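Local structure of putative GTP pyrophosphokinase (Streptococcus mutans, 3L9D) at residues 89-94 / 100-105; 123-128 / 151-156; 147-152 / 215-220; 173-178 / 182-187. The protein probably transfers a pyrophosphate group from ATP to a guanosine nucleotide, the first step in making the alarmone ppGpp, as other RelA/SpoT-family synthetases do. One frame throughout, in Å; residues are numbered along the deposited sequence.

Contact 1. Residues 89-94 / 100-105; sequences VLRGIK and QDMQDI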
# COMPACT_ATOMS: atom_id res chain seq x y z
N VAL A 89 15.72 -7.15 13.57
CA VAL A 89 16.67 -6.49 14.44
C VAL A 89 16.08 -5.25 15.09
O VAL A 89 16.23 -5.03 16.29
CB VAL A 89 17.92 -6.06 13.68
CG1 VAL A 89 18.81 -5.22 14.57
CG2 VAL A 89 18.66 -7.28 13.17
N LEU A 90 15.39 -4.43 14.29
CA LEU A 90 14.86 -3.17 14.79
C LEU A 90 13.63 -3.28 15.69
O LEU A 90 13.54 -2.56 16.68
CB LEU A 90 14.60 -2.20 13.63
CG LEU A 90 15.83 -1.31 13.37
CD1 LEU A 90 16.64 -1.78 12.14
CD2 LEU A 90 15.43 0.17 13.25
N ARG A 91 12.71 -4.18 15.36
CA ARG A 91 11.51 -4.36 16.18
C ARG A 91 11.67 -5.46 17.25
O ARG A 91 10.80 -5.64 18.09
CB ARG A 91 10.30 -4.69 15.29
CG ARG A 91 9.94 -3.68 14.19
CD ARG A 91 8.95 -4.34 13.17
NE ARG A 91 8.59 -3.49 12.02
CZ ARG A 91 8.41 -3.94 10.77
NH1 ARG A 91 8.55 -5.23 10.48
NH2 ARG A 91 8.08 -3.10 9.79
N GLY A 92 12.75 -6.22 17.21
CA GLY A 92 12.94 -7.31 18.16
C GLY A 92 12.00 -8.50 17.98
O GLY A 92 11.45 -9.03 18.95
N ILE A 93 11.82 -8.93 16.74
CA ILE A 93 10.96 -10.07 16.42
C ILE A 93 11.83 -11.29 16.13
O ILE A 93 12.63 -11.28 15.19
CB ILE A 93 10.10 -9.75 15.18
CG1 ILE A 93 9.41 -8.39 15.36
CG2 ILE A 93 9.12 -10.88 14.88
CD1 ILE A 93 8.07 -8.26 14.68
N LYS A 94 11.69 -12.34 16.94
CA LYS A 94 12.45 -13.58 16.74
C LYS A 94 11.83 -14.35 15.57
O LYS A 94 10.67 -14.12 15.23
CB LYS A 94 12.44 -14.43 18.01
CG LYS A 94 13.10 -13.75 19.22
CD LYS A 94 12.91 -14.56 20.52
N GLN A 100 3.32 -14.45 13.26
CA GLN A 100 2.34 -13.87 14.16
C GLN A 100 2.63 -12.40 14.48
O GLN A 100 1.72 -11.66 14.84
CB GLN A 100 2.18 -14.71 15.43
CG GLN A 100 3.15 -14.38 16.55
CD GLN A 100 2.75 -15.04 17.87
OE1 GLN A 100 2.83 -14.42 18.94
NE2 GLN A 100 2.32 -16.29 17.81
N ASP A 101 3.87 -11.96 14.32
CA ASP A 101 4.24 -10.62 14.77
C ASP A 101 4.64 -9.61 13.69
O ASP A 101 4.56 -8.40 13.93
CB ASP A 101 5.34 -10.69 15.84
CG ASP A 101 4.81 -11.07 17.23
OD1 ASP A 101 3.56 -11.15 17.43
OD2 ASP A 101 5.65 -11.27 18.13
N MET A 102 5.08 -10.07 12.52
CA MET A 102 5.44 -9.14 11.45
C MET A 102 4.25 -8.88 10.49
O MET A 102 3.60 -9.82 10.01
CB MET A 102 6.70 -9.59 10.70
CG MET A 102 7.17 -8.59 9.65
SD MET A 102 8.94 -8.57 9.30
CE MET A 102 9.59 -8.57 10.97
N GLN A 103 3.98 -7.61 10.23
CA GLN A 103 2.73 -7.20 9.60
C GLN A 103 2.81 -6.97 8.11
O GLN A 103 1.80 -7.02 7.42
CB GLN A 103 2.20 -5.92 10.27
CG GLN A 103 1.81 -6.08 11.74
CD GLN A 103 1.28 -4.78 12.35
OE1 GLN A 103 1.81 -3.70 12.09
NE2 GLN A 103 0.25 -4.90 13.17
N ASP A 104 4.01 -6.70 7.61
CA ASP A 104 4.16 -6.25 6.23
C ASP A 104 5.08 -7.14 5.39
O ASP A 104 5.77 -6.66 4.49
CB ASP A 104 4.67 -4.81 6.20
CG ASP A 104 5.99 -4.61 6.96
OD1 ASP A 104 6.42 -5.50 7.73
OD2 ASP A 104 6.62 -3.54 6.79
N ILE A 105 5.12 -8.43 5.68
CA ILE A 105 5.92 -9.30 4.85
C ILE A 105 5.36 -9.27 3.42
O ILE A 105 6.03 -8.82 2.48
CB ILE A 105 6.04 -10.71 5.45
CG1 ILE A 105 6.79 -10.62 6.78
CG2 ILE A 105 6.73 -11.67 4.47
CD1 ILE A 105 7.09 -11.94 7.42
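Arg91 reaches across to Asp104 in a loose two-pronged salt bridge. NH2 lies 3.4 Å from OD2 of Asp104, and NH1 lies 3.5 Å from the same residue's OD1. Both hydrogen bonds are weak: the N-H...O angle at NH1 is only 137°, and the carboxylate is turned 55° from the guanidinium plane, so the two groups meet twisted. Met102 fills the corner beside them, its SD in the guanidinium plane at the edge and its CE 3.5 Å from Arg91 NH1. The same methyl touches Ile93 CD1 at 4.0 Å, which joins the polar pair to an apolar patch. Ile93 CD1 also rests 3.6 Å from the carbonyl O of Asp101, with the CB of Asp101 close by. The contact closes the short connection between helix 81-91 and helix 98-101, just before strand 106-112 enters the mixed sheet of the synthetase fold. Gly92 is the first residue to leave the helix, with positive phi, and Ile93 after it points toward Asp101. Met102 sends its CG anti to the backbone N (chi1 -175°), and a bend at chi3 brings CE to Arg91 NH1 and Ile93 CD1. Behind it, Ile84, Lys87 and Met88 of helix 81-91 pack against the Met102 side chain. Asp104 has a further, weak ion pair with Lys79 and touches Glu171 of strand 164-176, while Gln103 is hydrogen-bonded to Gln135.

Contact 2. Residues 123-128 / 151-156; sequences ELLRQR and YHVIVE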
# COMPACT_ATOMS: atom_id res chain seq x y z
N GLU A 123 -13.86 1.40 2.47
CA GLU A 123 -15.16 0.76 2.68
C GLU A 123 -15.24 -0.64 2.07
O GLU A 123 -15.82 -1.56 2.67
CB GLU A 123 -16.31 1.62 2.13
CG GLU A 123 -16.41 3.01 2.73
N LEU A 124 -14.67 -0.78 0.88
CA LEU A 124 -14.66 -2.06 0.19
C LEU A 124 -13.83 -3.08 0.96
O LEU A 124 -14.25 -4.22 1.15
CB LEU A 124 -14.10 -1.90 -1.23
CG LEU A 124 -14.97 -1.10 -2.20
CD1 LEU A 124 -14.13 -0.32 -3.18
CD2 LEU A 124 -15.92 -2.03 -2.91
N LEU A 125 -12.64 -2.66 1.38
CA LEU A 125 -11.72 -3.56 2.08
C LEU A 125 -12.30 -4.08 3.40
O LEU A 125 -12.17 -5.28 3.72
CB LEU A 125 -10.40 -2.83 2.34
CG LEU A 125 -9.17 -3.16 1.49
CD1 LEU A 125 -9.56 -3.50 0.07
CD2 LEU A 125 -8.18 -1.99 1.54
N ARG A 126 -12.95 -3.19 4.15
CA ARG A 126 -13.54 -3.53 5.45
C ARG A 126 -14.72 -4.50 5.35
O ARG A 126 -14.97 -5.27 6.28
CB ARG A 126 -14.00 -2.27 6.16
CG ARG A 126 -12.90 -1.38 6.65
CD ARG A 126 -13.48 -0.18 7.40
NE ARG A 126 -12.47 0.85 7.54
CZ ARG A 126 -12.62 2.11 7.14
NH1 ARG A 126 -13.77 2.53 6.62
NH2 ARG A 126 -11.62 2.96 7.31
N GLN A 127 -15.46 -4.44 4.24
CA GLN A 127 -16.61 -5.33 4.04
C GLN A 127 -16.28 -6.69 3.36
O GLN A 127 -17.18 -7.50 3.16
CB GLN A 127 -17.74 -4.62 3.29
CG GLN A 127 -17.37 -4.21 1.86
CD GLN A 127 -18.31 -4.79 0.78
OE1 GLN A 127 -18.24 -4.41 -0.40
NE2 GLN A 127 -19.19 -5.71 1.20
N ARG A 128 -15.01 -6.93 3.02
CA ARG A 128 -14.61 -8.23 2.48
C ARG A 128 -14.62 -9.30 3.59
O ARG A 128 -14.41 -8.99 4.76
CB ARG A 128 -13.23 -8.17 1.81
CG ARG A 128 -13.14 -7.28 0.59
CD ARG A 128 -11.85 -7.54 -0.18
NE ARG A 128 -11.79 -8.86 -0.81
CZ ARG A 128 -12.04 -9.12 -2.10
NH1 ARG A 128 -12.40 -8.17 -2.95
NH2 ARG A 128 -11.94 -10.36 -2.54
N TYR A 151 -2.00 5.68 3.18
CA TYR A 151 -2.89 5.05 4.14
C TYR A 151 -2.54 3.57 4.27
O TYR A 151 -2.51 2.85 3.27
CB TYR A 151 -4.35 5.23 3.71
CG TYR A 151 -5.33 5.04 4.84
CD1 TYR A 151 -5.99 6.12 5.38
CD2 TYR A 151 -5.59 3.77 5.36
CE1 TYR A 151 -6.90 5.96 6.41
CE2 TYR A 151 -6.50 3.60 6.40
CZ TYR A 151 -7.14 4.70 6.92
OH TYR A 151 -8.03 4.56 7.97
N HIS A 152 -2.27 3.11 5.49
CA HIS A 152 -1.82 1.73 5.68
C HIS A 152 -2.88 0.86 6.31
O HIS A 152 -3.41 1.19 7.34
CB HIS A 152 -0.57 1.68 6.55
CG HIS A 152 0.57 2.49 6.02
ND1 HIS A 152 1.85 2.36 6.50
CD2 HIS A 152 0.62 3.42 5.04
CE1 HIS A 152 2.65 3.20 5.85
NE2 HIS A 152 1.92 3.85 4.97
N VAL A 153 -3.16 -0.28 5.67
CA VAL A 153 -4.10 -1.27 6.20
C VAL A 153 -3.41 -2.61 6.37
O VAL A 153 -2.72 -3.06 5.47
CB VAL A 153 -5.30 -1.47 5.26
CG1 VAL A 153 -6.26 -2.46 5.86
CG2 VAL A 153 -6.00 -0.14 4.98
N ILE A 154 -3.56 -3.23 7.53
CA ILE A 154 -3.03 -4.56 7.73
C ILE A 154 -4.19 -5.54 7.73
O ILE A 154 -5.23 -5.30 8.37
CB ILE A 154 -2.20 -4.66 9.03
CG1 ILE A 154 -1.06 -3.63 9.03
CG2 ILE A 154 -1.66 -6.08 9.22
CD1 ILE A 154 -0.14 -3.69 7.81
N VAL A 155 -4.03 -6.62 6.98
CA VAL A 155 -5.06 -7.62 6.87
C VAL A 155 -4.48 -8.99 7.21
O VAL A 155 -3.32 -9.28 6.89
CB VAL A 155 -5.73 -7.62 5.47
CG1 VAL A 155 -6.53 -6.33 5.25
CG2 VAL A 155 -4.70 -7.87 4.32
N GLU A 156 -5.27 -9.80 7.91
CA GLU A 156 -4.99 -11.21 8.07
C GLU A 156 -5.63 -11.92 6.90
O GLU A 156 -6.82 -11.74 6.63
CB GLU A 156 -5.61 -11.77 9.34
CG GLU A 156 -4.98 -11.33 10.61
CD GLU A 156 -5.68 -11.92 11.81
OE1 GLU A 156 -6.62 -12.73 11.63
OE2 GLU A 156 -5.29 -11.58 12.95
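Helix 117-126 lies against one face of the mixed sheet, and its last turn meets strand 150-161 through Leu125 on Val153 and Arg126 on Tyr151. Along the strand Tyr151 and Val153 face the helix, and His152 and Ile154, which alternate with them, point to the other face. The apolar half is a light touch: Leu125 CD2 stands 4.5 Å from Val153 CG2. Phe55 of helix 42-64 packs on Leu125 as well, and Leu122, one turn earlier, packs on both Val153 and Tyr151, so the leucine is one member of a wider hydrophobic layer. The backbones stay well apart, Leu125 CA and Val153 CA being 9.0 Å from each other. At the polar end, the extended chain of Arg126 carries its guanidinium to the phenol of Tyr151, where NH2 comes within 4.0 Å of OH. The hydroxyl lies in the guanidinium plane at its edge, and the tyrosine ring is turned 68° from that plane, so the two flat groups do not stack. Glu136 of the neighbouring strand 132-139 joins them: its OE2 forms a salt bridge with Arg126 NE, and its OE1 is hydrogen-bonded to Tyr151 OH. The carboxylate thus binds both groups at once, consistent with arginine and tyrosine being held together mainly through their shared acidic partner, the direct NH2-OH approach being too long for a bond.

Contact 3. Residues 147-152 / 215-220; sequences GYRSYH and LDEEMR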
# COMPACT_ATOMS: atom_id res chain seq x y z
N GLY A 147 5.24 16.47 3.60
CA GLY A 147 5.72 15.16 4.01
C GLY A 147 4.99 13.96 3.38
O GLY A 147 4.09 14.12 2.53
N TYR A 148 5.39 12.76 3.82
CA TYR A 148 4.77 11.49 3.46
C TYR A 148 3.23 11.51 3.50
O TYR A 148 2.61 12.13 4.37
CB TYR A 148 5.28 10.41 4.42
CG TYR A 148 4.83 9.00 4.13
CD1 TYR A 148 5.34 8.30 3.05
CD2 TYR A 148 3.93 8.35 4.97
CE1 TYR A 148 4.96 7.01 2.78
CE2 TYR A 148 3.54 7.05 4.72
CZ TYR A 148 4.05 6.39 3.61
OH TYR A 148 3.68 5.09 3.33
N ARG A 149 2.62 10.81 2.56
CA ARG A 149 1.17 10.77 2.49
C ARG A 149 0.77 9.39 2.00
O ARG A 149 1.14 8.99 0.90
CB ARG A 149 0.65 11.80 1.50
CG ARG A 149 0.59 13.20 2.00
CD ARG A 149 -0.84 13.70 1.92
NE ARG A 149 -1.24 14.14 0.59
CZ ARG A 149 -2.49 14.53 0.27
NH1 ARG A 149 -3.45 14.52 1.20
NH2 ARG A 149 -2.77 14.93 -0.97
N SER A 150 0.03 8.66 2.82
CA SER A 150 -0.34 7.31 2.47
C SER A 150 -1.34 6.78 3.49
O SER A 150 -1.50 7.37 4.55
CB SER A 150 0.90 6.42 2.41
OG SER A 150 0.57 5.13 1.93
N TYR A 151 -2.00 5.68 3.18
CA TYR A 151 -2.89 5.05 4.14
C TYR A 151 -2.54 3.57 4.27
O TYR A 151 -2.51 2.85 3.27
CB TYR A 151 -4.35 5.23 3.71
CG TYR A 151 -5.33 5.04 4.84
CD1 TYR A 151 -5.99 6.12 5.38
CD2 TYR A 151 -5.59 3.77 5.36
CE1 TYR A 151 -6.90 5.96 6.41
CE2 TYR A 151 -6.50 3.60 6.40
CZ TYR A 151 -7.14 4.70 6.92
OH TYR A 151 -8.03 4.56 7.97
N HIS A 152 -2.27 3.11 5.49
CA HIS A 152 -1.82 1.73 5.68
C HIS A 152 -2.88 0.86 6.31
O HIS A 152 -3.41 1.19 7.34
CB HIS A 152 -0.57 1.68 6.55
CG HIS A 152 0.57 2.49 6.02
ND1 HIS A 152 1.85 2.36 6.50
CD2 HIS A 152 0.62 3.42 5.04
CE1 HIS A 152 2.65 3.20 5.85
NE2 HIS A 152 1.92 3.85 4.97
N LEU A 215 -0.74 19.35 -6.27
CA LEU A 215 -1.24 18.69 -7.47
C LEU A 215 -2.49 17.89 -7.15
O LEU A 215 -3.51 18.05 -7.83
CB LEU A 215 -0.15 17.78 -8.06
CG LEU A 215 -0.44 16.97 -9.32
CD1 LEU A 215 -0.99 17.86 -10.43
CD2 LEU A 215 0.82 16.26 -9.77
N ASP A 216 -2.40 17.06 -6.11
CA ASP A 216 -3.54 16.27 -5.62
C ASP A 216 -4.67 17.17 -5.11
O ASP A 216 -5.85 16.93 -5.39
CB ASP A 216 -3.13 15.33 -4.47
CG ASP A 216 -2.69 13.95 -4.95
OD1 ASP A 216 -3.12 13.49 -6.04
OD2 ASP A 216 -1.91 13.31 -4.21
N GLU A 217 -4.30 18.20 -4.35
CA GLU A 217 -5.30 19.07 -3.75
C GLU A 217 -6.09 19.80 -4.84
O GLU A 217 -7.31 19.95 -4.73
CB GLU A 217 -4.66 20.03 -2.74
CG GLU A 217 -5.54 20.34 -1.51
CD GLU A 217 -6.25 19.12 -0.94
OE1 GLU A 217 -5.62 18.03 -0.80
OE2 GLU A 217 -7.46 19.24 -0.64
N GLU A 218 -5.39 20.20 -5.90
CA GLU A 218 -6.03 20.89 -7.02
C GLU A 218 -6.97 20.01 -7.83
O GLU A 218 -8.10 20.38 -8.08
CB GLU A 218 -4.97 21.50 -7.94
CG GLU A 218 -4.31 22.71 -7.34
CD GLU A 218 -5.28 23.86 -7.15
OE1 GLU A 218 -6.40 23.78 -7.70
OE2 GLU A 218 -4.92 24.84 -6.47
N MET A 219 -6.50 18.84 -8.23
CA MET A 219 -7.33 17.96 -9.05
C MET A 219 -8.60 17.44 -8.35
O MET A 219 -9.65 17.27 -8.98
CB MET A 219 -6.50 16.81 -9.61
CG MET A 219 -5.57 17.21 -10.75
SD MET A 219 -6.46 17.79 -12.21
CE MET A 219 -5.12 17.80 -13.40
N ARG A 220 -8.53 17.18 -7.04
CA ARG A 220 -9.68 16.60 -6.35
C ARG A 220 -10.85 17.56 -6.40
O ARG A 220 -12.00 17.15 -6.28
CB ARG A 220 -9.35 16.25 -4.89
CG ARG A 220 -9.21 17.45 -3.97
CD ARG A 220 -8.57 17.07 -2.65
NE ARG A 220 -9.46 16.23 -1.84
CZ ARG A 220 -9.19 15.82 -0.60
NH1 ARG A 220 -8.05 16.16 -0.01
NH2 ARG A 220 -10.07 15.06 0.04
O HOH W 1 -0.10 13.98 -2.06
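Arg149 and Asp216 are linked by a water: Arg149 NE donates to water 1 over 2.9 Å, and the water donates to Asp216 OD2, also at 2.9 Å. The direct salt bridge is long, 3.7 Å from Arg149 NH2 to Asp216 OD2, and the guanidinium and carboxylate planes stand 64° apart. OD2 is also hydrogen-bonded to the hydroxyl of Thr176, its strongest partner. Bends at chi2 and chi3 (-121° and -80°) steer the arginine toward the helix instead of letting it run straight. Here the chain leading into strand 150-161 is tied to helix 199-221, the long helix that follows helix 177-193. A second acid, Glu217, lies near: its OE1 is 4.2 Å from Arg149 NH2, beyond a salt bridge, but forms a salt bridge with Arg220 of the same helix, accepting from NH1 at 3.2 Å through its syn lone pair, in the guanidinium plane. Arg220 NE forms a further salt bridge with Asp116. Packing completes the contact: Asp216 CB abuts the guanidinium edge, 3.5 Å from Arg149 NH2, while Val115, Ile140 and Met179 touch Arg149 and Ala178 lies against Asp216.

Contact 4. Residues 173-178 / 182-187; sequences QIRTLA and WATIEH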
# COMPACT_ATOMS: atom_id res chain seq x y z
N GLN A 173 -0.97 -0.62 1.17
CA GLN A 173 -0.91 0.83 1.17
C GLN A 173 -1.73 1.40 0.05
O GLN A 173 -1.67 0.91 -1.09
CB GLN A 173 0.53 1.33 1.08
CG GLN A 173 1.31 1.04 2.35
CD GLN A 173 2.70 1.59 2.30
OE1 GLN A 173 2.92 2.70 1.82
NE2 GLN A 173 3.66 0.82 2.80
N ILE A 174 -2.51 2.44 0.36
CA ILE A 174 -3.38 3.08 -0.61
C ILE A 174 -2.83 4.49 -0.92
O ILE A 174 -2.55 5.27 -0.01
CB ILE A 174 -4.82 3.11 -0.07
CG1 ILE A 174 -5.19 1.72 0.46
CG2 ILE A 174 -5.80 3.58 -1.14
CD1 ILE A 174 -6.45 1.66 1.29
N ARG A 175 -2.65 4.81 -2.19
CA ARG A 175 -1.91 6.02 -2.57
C ARG A 175 -2.42 6.65 -3.84
O ARG A 175 -2.84 5.95 -4.76
CB ARG A 175 -0.44 5.65 -2.80
CG ARG A 175 0.31 5.24 -1.57
CD ARG A 175 1.73 4.86 -1.92
NE ARG A 175 2.55 4.57 -0.74
CZ ARG A 175 3.84 4.25 -0.78
NH1 ARG A 175 4.47 4.18 -1.95
NH2 ARG A 175 4.50 4.02 0.34
N THR A 176 -2.33 7.97 -3.94
CA THR A 176 -2.46 8.61 -5.26
C THR A 176 -1.20 8.37 -6.09
O THR A 176 -0.15 7.96 -5.59
CB THR A 176 -2.74 10.13 -5.18
OG1 THR A 176 -1.74 10.80 -4.39
CG2 THR A 176 -4.11 10.38 -4.60
N LEU A 177 -1.30 8.62 -7.39
CA LEU A 177 -0.14 8.50 -8.25
C LEU A 177 1.00 9.40 -7.71
O LEU A 177 2.15 8.96 -7.57
CB LEU A 177 -0.55 8.86 -9.68
CG LEU A 177 -1.51 7.89 -10.42
CD1 LEU A 177 -2.04 6.72 -9.54
CD2 LEU A 177 -2.69 8.63 -11.12
N ALA A 178 0.66 10.64 -7.37
CA ALA A 178 1.64 11.59 -6.83
C ALA A 178 2.22 11.14 -5.49
O ALA A 178 3.43 11.26 -5.25
CB ALA A 178 1.05 12.99 -6.71
N TRP A 182 6.38 10.41 -4.91
CA TRP A 182 7.21 10.90 -3.80
C TRP A 182 7.70 9.79 -2.84
O TRP A 182 8.89 9.68 -2.57
CB TRP A 182 6.44 11.96 -3.01
CG TRP A 182 7.29 12.74 -2.03
CD1 TRP A 182 7.89 13.95 -2.26
CD2 TRP A 182 7.63 12.38 -0.68
NE1 TRP A 182 8.57 14.35 -1.14
CE2 TRP A 182 8.43 13.41 -0.15
CE3 TRP A 182 7.32 11.29 0.14
CZ2 TRP A 182 8.93 13.39 1.15
CZ3 TRP A 182 7.83 11.26 1.44
CH2 TRP A 182 8.63 12.31 1.92
N ALA A 183 6.77 8.99 -2.31
CA ALA A 183 7.10 7.97 -1.32
C ALA A 183 8.13 6.99 -1.86
O ALA A 183 8.98 6.49 -1.13
CB ALA A 183 5.86 7.22 -0.87
N THR A 184 8.04 6.72 -3.14
CA THR A 184 8.99 5.86 -3.79
C THR A 184 10.39 6.49 -3.82
O THR A 184 11.39 5.81 -3.56
CB THR A 184 8.49 5.51 -5.20
OG1 THR A 184 7.56 4.41 -5.09
CG2 THR A 184 9.63 5.12 -6.11
N ILE A 185 10.45 7.78 -4.12
CA ILE A 185 11.73 8.51 -4.14
C ILE A 185 12.32 8.70 -2.74
O ILE A 185 13.50 8.42 -2.51
CB ILE A 185 11.60 9.87 -4.85
CG1 ILE A 185 11.28 9.66 -6.33
CG2 ILE A 185 12.88 10.67 -4.71
CD1 ILE A 185 11.33 10.91 -7.16
N GLU A 186 11.52 9.19 -1.79
CA GLU A 186 12.00 9.39 -0.43
C GLU A 186 12.50 8.09 0.17
O GLU A 186 13.47 8.08 0.91
CB GLU A 186 10.90 9.98 0.47
CG GLU A 186 11.38 10.48 1.85
CD GLU A 186 11.46 9.39 2.93
OE1 GLU A 186 11.08 8.23 2.65
OE2 GLU A 186 11.91 9.69 4.07
N HIS A 187 11.83 7.00 -0.15
CA HIS A 187 12.20 5.69 0.37
C HIS A 187 13.58 5.21 -0.09
O HIS A 187 14.33 4.66 0.69
CB HIS A 187 11.14 4.65 0.01
CG HIS A 187 11.51 3.26 0.42
ND1 HIS A 187 11.17 2.73 1.65
CD2 HIS A 187 12.19 2.29 -0.23
CE1 HIS A 187 11.63 1.49 1.73
NE2 HIS A 187 12.25 1.20 0.60
O HOH W 2 7.51 3.71 -0.86
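Ala183 presses its methyl over one face of the Arg175 guanidinium, 3.3 Å above the plane and offset toward the rim, with CB 3.5 Å from NH1. This is the tight part of the contact, together with the helical backbone bond from Trp182 N to Ala178 O (3.1 Å). Looser contacts lie at the guanidinium edge. Water 2 sits there in the plane, accepting from Arg175 NH2 and donating weakly to Ala183 O, and Thr184 OG1 stays 4.4 Å from Arg175 NH1. The segments belong to one continuous unit, in which strand 164-176 runs straight into helix 177-193. Thr176 is the N-cap, its OG1 accepting a hydrogen bond from the backbone N of Met179, and the Ala178-Trp182 bond is an i to i+4 link of the first turns. Arg175, extended from CG to NE, carries its guanidinium to the first turns of the helix, where Asn180 accepts from NH1 and the Tyr148 hydroxyl is hydrogen-bonded to NH2. Several partners therefore fix the guanidinium above the methyl. Trp182 turns its indole off the other way, CG anti to the backbone N (chi1 -167°), and donates from NE1 to the carbonyl of Leu205, with Thr208 and Ser209 of helix 199-221 packed against its side chain.

Overall arrangement
Contacts 3 and 4 are closest, with centres 9 Å apart, and contact 4 is nested in the chain loop that contact 3 closes. They join directly where Asp216 OD2 lies 2.5 Å from Thr176 OG1, the helix N-cap. Contact 2, whose centre is 19 Å from each of these, overlaps contact 3 in sequence at Tyr151 and His152 on strand 150-161 and meets contact 4 in the sheet, where Tyr151 O lies 2.9 Å from Ile174 N. Contact 1 is at the far end: its centre is 28 Å from that of contact 3, across the chain's centre, and it touches contact 2 through Gln103 O and Ile154 CD1.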